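Local coordinates for laccase (Botrytis aclada, PDB 3SQR), which uses copper ions to oxidise phenolic substrates, probably hydroquinones among them, with reduction of dioxygen to water, and probably serves in breakdown of lignin and detoxification of lignin-derived products, at residues G198-Q203 and T228-T233; L255-G260 and V313-N318; D322-R327 and G345-D350. All blocks are in the same frame, centred on the assembly; numbering follows the deposited sequence.

Overall arrangement
All three contacts lie in the second of the three multicopper oxidase domains, a sandwich of two beta sheets. Interaction 1 joins an edge strand to its neighbour in the six-stranded sheet. Interaction 3 pairs two strands of the five-stranded sheet. Interaction 2 connects the two sheets where strands 254-256 and 310-316 run out into loops. Interactions 1 and 3 are mostly buried and rest on backbone pairing, with a glycan or a sulfate beside them. Interaction 2 is only partly buried and has one backbone hydrogen bond. M230 of interaction 1 packs on G345 and I326 of interaction 3. Strands 254-256 and 344-348 are neighbours, which ties interaction 2 to interaction 3.

Interaction 1 of 3, residues G198-Q203 and T228-T233; sequences GVIFLQ and TLMNGT. With NAG (2-acetamido-2-deoxy-beta-D-glucopyranose), chain C.
An antiparallel strand pair running into a type I' turn (M230 to T233) joins Q203 to L229 and F201 to N231. The pair forms the edge of the six-stranded sheet, and N231 carries a glycan. Q203 and L229 exchange backbone bonds, L229 N to Q203 O at 2.9 Å and Q203 N to L229 O at 3.2 Å. N231 N then donates to F201 O over 2.7 Å. The N231 side chain takes the next place: F201 N donates to N231 OD1 at 3.1 Å, nearly straight at 166°. N231 ND2 is covalently bonded to C1 of the sugar, and the acetamido N2 of that NAG donates to V199 O at 2.8 Å. On the face of L202 and M230, L202 CD2 rests 3.9 Å from M230 CE, and I200 CG2 reaches M230 CG, anti to its backbone N (chi1 -175°). On the other face Q203 and L229 lie side by side. A water donates to Q203 OE1 and accepts from G232 N. The asparagine amide extends the pairing beyond the strand end. The OD1 bond fixes that amide, and hydrogen bonds to V199 O and V197 O hold the linked sugar against the sheet edge.

Interaction 2 of 3, residues L255-G260 and V313-N318; sequences LTFVEG and VIVEAN
F257 and A317 form the close-packed part of this contact, where loops leaving strands 254-256 and 310-316 meet. The two strands belong to different sheets of the domain, so the contact bridges the sheets at their ends. A317 is the centre of an inverse gamma turn, and its CB points at the other segment. A317 CB lies 3.6 Å from F257 CD2 and 3.4 Å from V258 O. The ring of F257 continues past the methyl to V315, whose CG1 is 3.8 Å from F257 CE2. F257 and V315 cross at about a right angle. With chi1 at -83°, F257 CG is anti to its own carbonyl carbon, which places it 3.8 Å from A317 CB. Outside the two segments, Y263 stacks on the ring and L347 also touches it.

The other side is polar and more exposed. G260 N donates to A317 O over 2.9 Å in a nearly straight bond of 172°, coming in above the carbonyl plane. E259 CA makes a CA-H...O contact with the same oxygen at 3.5 Å. The E259 chain bends at chi2 (83°), which swings CD back toward A317. Its OE2 ends 3.2 Å from A317 O, but both atoms are acceptors and no hydrogen bond joins them. E259 also touches a crystal neighbour, which may influence its pose.

The chemistry is therefore divided. Apolar contact of one ring with a methyl and a valine branch makes up the buried half. The outer half rests on one backbone hydrogen bond. The carboxylate probably gains little from the carbonyl oxygen beside it, and the closeness may be mildly unfavourable unless solvent screens it.

Interaction 3 of 3, residues D322-R327 and G345-D350; sequences DNYWIR and GILRYD. With SO4 (sulfate ion), chain M.
The side chains of R348 and N323 cross obliquely on the antiparallel pair of strands 323-327 and 345-348. R348 CB is 3.6 Å from N323 OD1, and R348 CG comes closer to the same oxygen, 3.3 Å. CG is anti to the carbonyl carbon (chi1 -56°), and the chain is extended from there to NE. CD lies between N323 OD1 and the sulfate, 3.8 Å from O4 of the ion. NE donates to sulfate O3 at 3.1 Å and also, less closely, to O4. CZ lies under I346 CG2, which sits over the centre of one guanidinium face. NH2 donates to sulfate O3 over 2.8 Å. NH1 turns back to N323 OD1 in a weak bond of 3.0 Å, and its stronger partner is A355 O. N323 ND2 bonds S353 OG, and a water donates to OD1. The amide of N323 stands almost perpendicular to the guanidinium plane, at 86°. The sulfate, probably from the crystallisation liquor, also binds K251 NZ, so two basic side chains hold it.

On the face of Y324, I326 and L347, I326 crosses L347 at about a right angle. Y349, past the strand end, meets Y324 CE1 rim to rim with its own CE1. Between the backbones, Y324 N to L347 O and I326 N to G345 O are both 2.7 Å. On the face of R348, W325 puts CE3 beside G345 O, near the ring plane.

The pair sits inside the five-stranded sheet. Strand 254-256 lies along 344-348, with backbone hydrogen bonds between L255 and both I346 and R348. Strand 276-280 flanks 323-327 on the opposite side.

Interaction 1 of 3, residues G198-Q203 and T228-T233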
loop_
_atom_site.group_PDB
_atom_site.type_symbol
_atom_site.label_atom_id
_atom_site.label_comp_id
_atom_site.label_asym_id
_atom_site.label_seq_id
_atom_site.Cartn_x
_atom_site.Cartn_y
_atom_site.Cartn_z
ATOM N N GLY A 198 -14.007 -6.119 -8.458
ATOM C CA GLY A 198 -13.238 -4.941 -8.104
ATOM C C GLY A 198 -12.678 -5.079 -6.701
ATOM O O GLY A 198 -12.500 -6.180 -6.117
ATOM N N VAL A 199 -12.259 -3.939 -6.201
ATOM C CA VAL A 199 -11.490 -3.888 -4.944
ATOM C C VAL A 199 -12.426 -3.977 -3.755
ATOM O O VAL A 199 -13.610 -3.514 -3.792
ATOM C CB VAL A 199 -10.665 -2.586 -4.882
ATOM C CG1 VAL A 199 -10.057 -2.385 -3.522
ATOM C CG2 VAL A 199 -9.477 -2.600 -5.900
ATOM N N ILE A 200 -11.941 -4.586 -2.715
ATOM C CA ILE A 200 -12.570 -4.492 -1.378
ATOM C C ILE A 200 -11.485 -3.983 -0.456
ATOM O O ILE A 200 -10.491 -4.670 -0.199
ATOM C CB ILE A 200 -13.039 -5.867 -0.837
ATOM C CG1 ILE A 200 -14.069 -6.477 -1.797
ATOM C CG2 ILE A 200 -13.574 -5.733 0.613
ATOM C CD1 ILE A 200 -14.571 -7.864 -1.438
ATOM N N PHE A 201 -11.612 -2.715 -0.052
ATOM C CA PHE A 201 -10.737 -2.112 0.897
ATOM C C PHE A 201 -11.029 -2.561 2.309
ATOM O O PHE A 201 -12.172 -2.726 2.699
ATOM C CB PHE A 201 -10.823 -0.594 0.839
ATOM C CG PHE A 201 -10.248 -0.015 -0.424
ATOM C CD1 PHE A 201 -8.871 0.045 -0.584
ATOM C CD2 PHE A 201 -11.060 0.462 -1.437
ATOM C CE1 PHE A 201 -8.334 0.560 -1.710
ATOM C CE2 PHE A 201 -10.519 1.021 -2.571
ATOM C CZ PHE A 201 -9.157 1.084 -2.699
ATOM N N LEU A 202 -9.979 -2.850 3.042
ATOM C CA LEU A 202 -10.086 -3.223 4.454
ATOM C C LEU A 202 -9.303 -2.167 5.229
ATOM O O LEU A 202 -8.150 -1.900 4.921
ATOM C CB LEU A 202 -9.539 -4.626 4.663
ATOM C CG LEU A 202 -10.122 -5.767 3.871
ATOM C CD1 LEU A 202 -9.207 -7.002 4.004
ATOM C CD2 LEU A 202 -11.575 -6.005 4.312
ATOM N N GLN A 203 -9.908 -1.532 6.219
ATOM C CA GLN A 203 -9.212 -0.517 6.988
ATOM C C GLN A 203 -9.836 -0.350 8.359
ATOM O O GLN A 203 -10.971 -0.725 8.609
ATOM C CB GLN A 203 -9.250 0.822 6.271
ATOM C CG GLN A 203 -10.665 1.328 6.084
ATOM C CD GLN A 203 -10.783 2.549 5.223
ATOM O OE1 GLN A 203 -11.403 2.524 4.187
ATOM N NE2 GLN A 203 -10.272 3.672 5.717
ATOM N N THR A 228 -14.033 0.192 11.969
ATOM C CA THR A 228 -13.363 -0.299 10.742
ATOM C C THR A 228 -14.328 -0.066 9.585
ATOM O O THR A 228 -15.523 0.088 9.809
ATOM C CB THR A 228 -13.000 -1.770 10.824
ATOM O OG1 THR A 228 -14.200 -2.565 10.798
ATOM C CG2 THR A 228 -12.187 -2.082 12.136
ATOM N N LEU A 229 -13.814 -0.090 8.352
ATOM C CA LEU A 229 -14.659 -0.039 7.137
ATOM C C LEU A 229 -14.254 -1.136 6.236
ATOM O O LEU A 229 -13.065 -1.486 6.136
ATOM C CB LEU A 229 -14.501 1.252 6.387
ATOM C CG LEU A 229 -14.865 2.546 7.130
ATOM C CD1 LEU A 229 -14.488 3.719 6.296
ATOM C CD2 LEU A 229 -16.308 2.601 7.447
ATOM N N MET A 230 -15.272 -1.712 5.596
ATOM C CA MET A 230 -15.058 -2.653 4.548
ATOM C C MET A 230 -15.618 -2.052 3.292
ATOM O O MET A 230 -16.808 -1.801 3.161
ATOM C CB MET A 230 -15.740 -4.003 4.842
ATOM C CG MET A 230 -15.449 -5.032 3.838
ATOM S SD MET A 230 -16.025 -6.705 4.294
ATOM C CE MET A 230 -15.003 -7.086 5.715
ATOM N N ASN A 231 -14.732 -1.858 2.329
ATOM C CA ASN A 231 -15.012 -1.105 1.140
ATOM C C ASN A 231 -15.759 0.162 1.426
ATOM O O ASN A 231 -16.691 0.496 0.721
ATOM C CB ASN A 231 -15.719 -1.943 0.099
ATOM C CG ASN A 231 -15.235 -1.602 -1.284
ATOM O OD1 ASN A 231 -14.041 -1.408 -1.515
ATOM N ND2 ASN A 231 -16.147 -1.508 -2.189
ATOM N N GLY A 232 -15.314 0.873 2.455
ATOM C CA GLY A 232 -15.810 2.187 2.735
ATOM C C GLY A 232 -17.052 2.249 3.608
ATOM O O GLY A 232 -17.538 3.315 3.830
ATOM N N THR A 233 -17.542 1.108 4.077
ATOM C CA THR A 233 -18.754 1.109 4.925
ATOM C C THR A 233 -18.708 0.160 6.094
ATOM O O THR A 233 -17.959 -0.815 6.085
ATOM C CB THR A 233 -19.984 0.872 4.027
ATOM O OG1 THR A 233 -21.140 1.182 4.783
ATOM C CG2 THR A 233 -19.998 -0.555 3.550
HETATM C C1 NAG C . -15.831 -1.162 -3.546
HETATM C C2 NAG C . -16.620 -1.997 -4.551
HETATM C C3 NAG C . -16.142 -1.609 -5.936
HETATM C C4 NAG C . -16.311 -0.120 -6.200
HETATM C C5 NAG C . -15.781 0.720 -4.993
HETATM C C6 NAG C . -16.509 2.037 -4.893
HETATM C C7 NAG C . -17.186 -4.348 -4.458
HETATM C C8 NAG C . -16.720 -5.794 -4.424
HETATM N N2 NAG C . -16.278 -3.383 -4.460
HETATM O O3 NAG C . -16.781 -2.360 -6.942
HETATM O O4 NAG C . -15.587 0.248 -7.389
HETATM O O5 NAG C . -16.129 0.179 -3.743
HETATM O O6 NAG C . -15.770 2.930 -4.057
HETATM O O7 NAG C . -18.380 -4.032 -4.483
HETATM O O HOH W 1 -12.814 0.313 3.464
#

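Interaction 2 of 3, residues L255-G260 and V313-N318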
loop_
_atom_site.group_PDB
_atom_site.type_symbol
_atom_site.label_atom_id
_atom_site.label_comp_id
_atom_site.label_asym_id
_atom_site.label_seq_id
_atom_site.Cartn_x
_atom_site.Cartn_y
_atom_site.Cartn_z
ATOM N N LEU A 255 -21.919 -7.814 -0.816
ATOM C CA LEU A 255 -21.402 -8.375 -2.033
ATOM C C LEU A 255 -22.399 -9.491 -2.430
ATOM O O LEU A 255 -22.707 -10.307 -1.584
ATOM C CB LEU A 255 -20.031 -9.019 -1.766
ATOM C CG LEU A 255 -19.386 -9.710 -2.960
ATOM C CD1 LEU A 255 -19.345 -8.868 -4.279
ATOM C CD2 LEU A 255 -18.028 -10.320 -2.594
ATOM N N THR A 256 -22.902 -9.416 -3.637
ATOM C CA THR A 256 -23.862 -10.411 -4.165
ATOM C C THR A 256 -23.239 -11.388 -5.086
ATOM O O THR A 256 -22.552 -11.002 -6.046
ATOM C CB THR A 256 -24.978 -9.690 -4.862
ATOM O OG1 THR A 256 -25.617 -8.906 -3.882
ATOM C CG2 THR A 256 -25.983 -10.714 -5.472
ATOM N N PHE A 257 -23.471 -12.679 -4.838
ATOM C CA PHE A 257 -22.976 -13.703 -5.688
ATOM C C PHE A 257 -24.178 -14.380 -6.399
ATOM O O PHE A 257 -25.269 -14.543 -5.809
ATOM C CB PHE A 257 -22.246 -14.814 -4.946
ATOM C CG PHE A 257 -20.819 -14.554 -4.609
ATOM C CD1 PHE A 257 -20.134 -13.405 -5.047
ATOM C CD2 PHE A 257 -20.147 -15.447 -3.812
ATOM C CE1 PHE A 257 -18.805 -13.233 -4.684
ATOM C CE2 PHE A 257 -18.802 -15.260 -3.448
ATOM C CZ PHE A 257 -18.158 -14.150 -3.905
ATOM N N VAL A 258 -23.938 -14.701 -7.653
ATOM C CA VAL A 258 -24.764 -15.578 -8.474
ATOM C C VAL A 258 -24.167 -16.990 -8.475
ATOM O O VAL A 258 -23.009 -17.260 -8.760
ATOM C CB VAL A 258 -24.876 -15.060 -9.929
ATOM C CG1 VAL A 258 -25.641 -16.164 -10.812
ATOM C CG2 VAL A 258 -25.573 -13.721 -9.989
ATOM N N GLU A 259 -25.004 -17.947 -8.118
ATOM C CA GLU A 259 -24.549 -19.264 -7.898
ATOM C C GLU A 259 -23.828 -19.811 -9.159
ATOM O O GLU A 259 -24.285 -19.588 -10.266
ATOM C CB GLU A 259 -25.809 -20.102 -7.509
ATOM C CG GLU A 259 -25.489 -21.491 -7.339
ATOM C CD GLU A 259 -24.923 -21.882 -6.004
ATOM O OE1 GLU A 259 -25.343 -21.392 -4.934
ATOM O OE2 GLU A 259 -24.073 -22.764 -6.016
ATOM N N GLY A 260 -22.703 -20.481 -8.961
ATOM C CA GLY A 260 -21.880 -21.059 -10.036
ATOM C C GLY A 260 -20.924 -20.077 -10.722
ATOM O O GLY A 260 -20.127 -20.489 -11.540
ATOM N N VAL A 313 -7.946 -12.706 -5.348
ATOM C CA VAL A 313 -8.502 -14.061 -5.144
ATOM C C VAL A 313 -9.695 -14.298 -6.040
ATOM O O VAL A 313 -10.446 -13.434 -6.393
ATOM C CB VAL A 313 -8.887 -14.270 -3.652
ATOM C CG1 VAL A 313 -7.689 -13.973 -2.735
ATOM C CG2 VAL A 313 -10.106 -13.331 -3.291
ATOM N N ILE A 314 -9.880 -15.573 -6.375
ATOM C CA ILE A 314 -11.013 -15.971 -7.149
ATOM C C ILE A 314 -11.861 -16.783 -6.177
ATOM O O ILE A 314 -11.331 -17.637 -5.460
ATOM C CB ILE A 314 -10.646 -16.877 -8.309
ATOM C CG1 ILE A 314 -9.784 -16.146 -9.323
ATOM C CG2 ILE A 314 -11.951 -17.347 -9.063
ATOM C CD1 ILE A 314 -10.300 -14.853 -9.807
ATOM N N VAL A 315 -13.138 -16.430 -6.135
ATOM C CA VAL A 315 -14.065 -17.124 -5.222
ATOM C C VAL A 315 -15.177 -17.655 -6.135
ATOM O O VAL A 315 -15.825 -16.883 -6.866
ATOM C CB VAL A 315 -14.651 -16.260 -4.163
ATOM C CG1 VAL A 315 -15.486 -17.179 -3.216
ATOM C CG2 VAL A 315 -13.569 -15.598 -3.342
ATOM N N GLU A 316 -15.388 -18.964 -6.050
ATOM C CA GLU A 316 -16.510 -19.603 -6.740
ATOM C C GLU A 316 -17.690 -19.684 -5.783
ATOM O O GLU A 316 -17.533 -20.090 -4.613
ATOM C CB GLU A 316 -16.100 -20.974 -7.297
ATOM C CG GLU A 316 -17.233 -21.644 -7.994
ATOM C CD GLU A 316 -16.769 -22.898 -8.689
ATOM O OE1 GLU A 316 -15.925 -23.597 -8.096
ATOM O OE2 GLU A 316 -17.246 -23.149 -9.828
ATOM N N ALA A 317 -18.811 -19.175 -6.283
ATOM C CA ALA A 317 -20.039 -19.033 -5.555
ATOM C C ALA A 317 -20.718 -20.442 -5.639
ATOM O O ALA A 317 -21.741 -20.587 -6.273
ATOM C CB ALA A 317 -20.908 -17.984 -6.193
ATOM N N ASN A 318 -20.114 -21.390 -4.963
ATOM C CA ASN A 318 -20.563 -22.797 -4.985
ATOM C C ASN A 318 -21.156 -23.243 -3.638
ATOM O O ASN A 318 -21.166 -24.444 -3.337
ATOM C CB ASN A 318 -19.389 -23.735 -5.355
ATOM C CG ASN A 318 -18.190 -23.632 -4.413
ATOM O OD1 ASN A 318 -18.152 -22.847 -3.447
ATOM N ND2 ASN A 318 -17.177 -24.446 -4.699
#

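Interaction 3 of 3, residues D322-R327 and G345-D350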
loop_
_atom_site.group_PDB
_atom_site.type_symbol
_atom_site.label_atom_id
_atom_site.label_comp_id
_atom_site.label_asym_id
_atom_site.label_seq_id
_atom_site.Cartn_x
_atom_site.Cartn_y
_atom_site.Cartn_z
ATOM N N ASP A 322 -27.307 -18.459 0.489
ATOM C CA ASP A 322 -27.567 -17.956 1.802
ATOM C C ASP A 322 -26.700 -16.684 1.926
ATOM O O ASP A 322 -25.902 -16.375 1.012
ATOM C CB ASP A 322 -27.120 -18.953 2.873
ATOM C CG ASP A 322 -27.938 -18.834 4.190
ATOM O OD1 ASP A 322 -28.623 -17.809 4.435
ATOM O OD2 ASP A 322 -27.852 -19.783 4.984
ATOM N N ASN A 323 -26.895 -16.011 3.053
ATOM C CA ASN A 323 -26.049 -14.916 3.513
ATOM C C ASN A 323 -24.880 -15.482 4.286
ATOM O O ASN A 323 -25.011 -16.396 5.112
ATOM C CB ASN A 323 -26.887 -14.006 4.396
ATOM C CG ASN A 323 -28.120 -13.570 3.714
ATOM O OD1 ASN A 323 -28.069 -13.181 2.557
ATOM N ND2 ASN A 323 -29.274 -13.720 4.378
ATOM N N TYR A 324 -23.686 -14.949 4.048
ATOM C CA TYR A 324 -22.509 -15.435 4.721
ATOM C C TYR A 324 -21.756 -14.216 5.224
ATOM O O TYR A 324 -21.773 -13.128 4.559
ATOM C CB TYR A 324 -21.613 -16.234 3.764
ATOM C CG TYR A 324 -22.234 -17.500 3.299
ATOM C CD1 TYR A 324 -23.037 -17.516 2.218
ATOM C CD2 TYR A 324 -22.028 -18.693 4.005
ATOM C CE1 TYR A 324 -23.647 -18.738 1.799
ATOM C CE2 TYR A 324 -22.635 -19.909 3.605
ATOM C CZ TYR A 324 -23.422 -19.906 2.499
ATOM O OH TYR A 324 -24.024 -21.070 2.071
ATOM N N TRP A 325 -21.167 -14.373 6.399
ATOM C CA TRP A 325 -20.323 -13.310 6.908
ATOM C C TRP A 325 -19.044 -13.204 6.085
ATOM O O TRP A 325 -18.385 -14.218 5.758
ATOM C CB TRP A 325 -19.917 -13.551 8.337
ATOM C CG TRP A 325 -20.965 -13.222 9.275
ATOM C CD1 TRP A 325 -21.615 -14.088 10.087
ATOM C CD2 TRP A 325 -21.527 -11.915 9.504
ATOM N NE1 TRP A 325 -22.544 -13.398 10.849
ATOM C CE2 TRP A 325 -22.531 -12.067 10.490
ATOM C CE3 TRP A 325 -21.272 -10.639 8.973
ATOM C CZ2 TRP A 325 -23.319 -10.972 10.955
ATOM C CZ3 TRP A 325 -22.034 -9.555 9.416
ATOM C CH2 TRP A 325 -23.055 -9.731 10.415
ATOM N N ILE A 326 -18.670 -11.956 5.811
ATOM C CA ILE A 326 -17.333 -11.643 5.230
ATOM C C ILE A 326 -16.557 -11.108 6.397
ATOM O O ILE A 326 -16.969 -10.153 7.051
ATOM C CB ILE A 326 -17.348 -10.667 4.030
ATOM C CG1 ILE A 326 -18.237 -11.180 2.848
ATOM C CG2 ILE A 326 -15.861 -10.357 3.567
ATOM C CD1 ILE A 326 -18.548 -10.067 1.805
ATOM N N ARG A 327 -15.452 -11.774 6.718
ATOM C CA ARG A 327 -14.730 -11.497 7.935
ATOM C C ARG A 327 -13.424 -10.798 7.635
ATOM O O ARG A 327 -12.590 -11.355 6.937
ATOM C CB ARG A 327 -14.457 -12.811 8.683
ATOM C CG ARG A 327 -15.790 -13.408 9.155
ATOM C CD ARG A 327 -15.631 -14.478 10.117
ATOM N NE ARG A 327 -16.907 -15.174 10.258
ATOM C CZ ARG A 327 -17.808 -14.965 11.228
ATOM N NH1 ARG A 327 -17.630 -14.046 12.176
ATOM N NH2 ARG A 327 -18.929 -15.689 11.227
ATOM N N GLY A 345 -18.499 -7.876 6.748
ATOM C CA GLY A 345 -19.480 -7.524 5.737
ATOM C C GLY A 345 -20.350 -8.744 5.469
ATOM O O GLY A 345 -20.233 -9.744 6.157
ATOM N N ILE A 346 -21.208 -8.614 4.489
ATOM C CA ILE A 346 -22.189 -9.628 4.151
ATOM C C ILE A 346 -22.134 -9.984 2.701
ATOM O O ILE A 346 -22.198 -9.108 1.791
ATOM C CB ILE A 346 -23.650 -9.122 4.465
ATOM C CG1 ILE A 346 -23.808 -8.796 5.928
ATOM C CG2 ILE A 346 -24.634 -10.167 4.039
ATOM C CD1 ILE A 346 -25.171 -8.124 6.276
ATOM N N LEU A 347 -21.999 -11.297 2.456
ATOM C CA LEU A 347 -22.133 -11.903 1.188
ATOM C C LEU A 347 -23.563 -12.473 1.081
ATOM O O LEU A 347 -23.965 -13.169 1.982
ATOM C CB LEU A 347 -21.178 -13.064 1.088
ATOM C CG LEU A 347 -21.256 -13.811 -0.244
ATOM C CD1 LEU A 347 -20.690 -12.968 -1.363
ATOM C CD2 LEU A 347 -20.496 -15.113 -0.125
ATOM N N ARG A 348 -24.265 -12.122 0.023
ATOM C CA ARG A 348 -25.650 -12.624 -0.249
ATOM C C ARG A 348 -25.679 -13.328 -1.571
ATOM O O ARG A 348 -25.134 -12.844 -2.578
ATOM C CB ARG A 348 -26.614 -11.473 -0.287
ATOM C CG ARG A 348 -26.611 -10.633 0.969
ATOM C CD ARG A 348 -27.828 -9.746 0.935
ATOM N NE ARG A 348 -27.893 -8.803 2.009
ATOM C CZ ARG A 348 -28.144 -9.120 3.271
ATOM N NH1 ARG A 348 -28.348 -10.379 3.646
ATOM N NH2 ARG A 348 -28.189 -8.162 4.164
ATOM N N TYR A 349 -26.365 -14.473 -1.615
ATOM C CA TYR A 349 -26.662 -15.118 -2.895
ATOM C C TYR A 349 -28.000 -14.659 -3.389
ATOM O O TYR A 349 -28.361 -14.882 -4.548
ATOM C CB TYR A 349 -26.640 -16.634 -2.736
ATOM C CG TYR A 349 -25.282 -17.312 -2.808
ATOM C CD1 TYR A 349 -24.355 -17.169 -1.780
ATOM C CD2 TYR A 349 -24.912 -18.063 -3.912
ATOM C CE1 TYR A 349 -23.134 -17.781 -1.837
ATOM C CE2 TYR A 349 -23.675 -18.716 -3.961
ATOM C CZ TYR A 349 -22.795 -18.544 -2.928
ATOM O OH TYR A 349 -21.594 -19.149 -2.907
ATOM N N ASP A 350 -28.755 -14.037 -2.510
ATOM C CA ASP A 350 -30.003 -13.441 -2.894
ATOM C C ASP A 350 -29.992 -12.022 -2.359
ATOM O O ASP A 350 -30.112 -11.783 -1.153
ATOM C CB ASP A 350 -31.164 -14.261 -2.306
ATOM C CG ASP A 350 -32.519 -13.602 -2.529
ATOM O OD1 ASP A 350 -32.592 -12.555 -3.213
ATOM O OD2 ASP A 350 -33.524 -14.148 -1.998
HETATM S S SO4 M . -27.949 -5.044 1.587
HETATM O O1 SO4 M . -29.197 -4.312 1.748
HETATM O O2 SO4 M . -26.888 -4.063 1.332
HETATM O O3 SO4 M . -27.618 -5.774 2.799
HETATM O O4 SO4 M . -28.085 -5.973 0.453
HETATM O O HOH W 2 -28.666 -14.518 0.271
#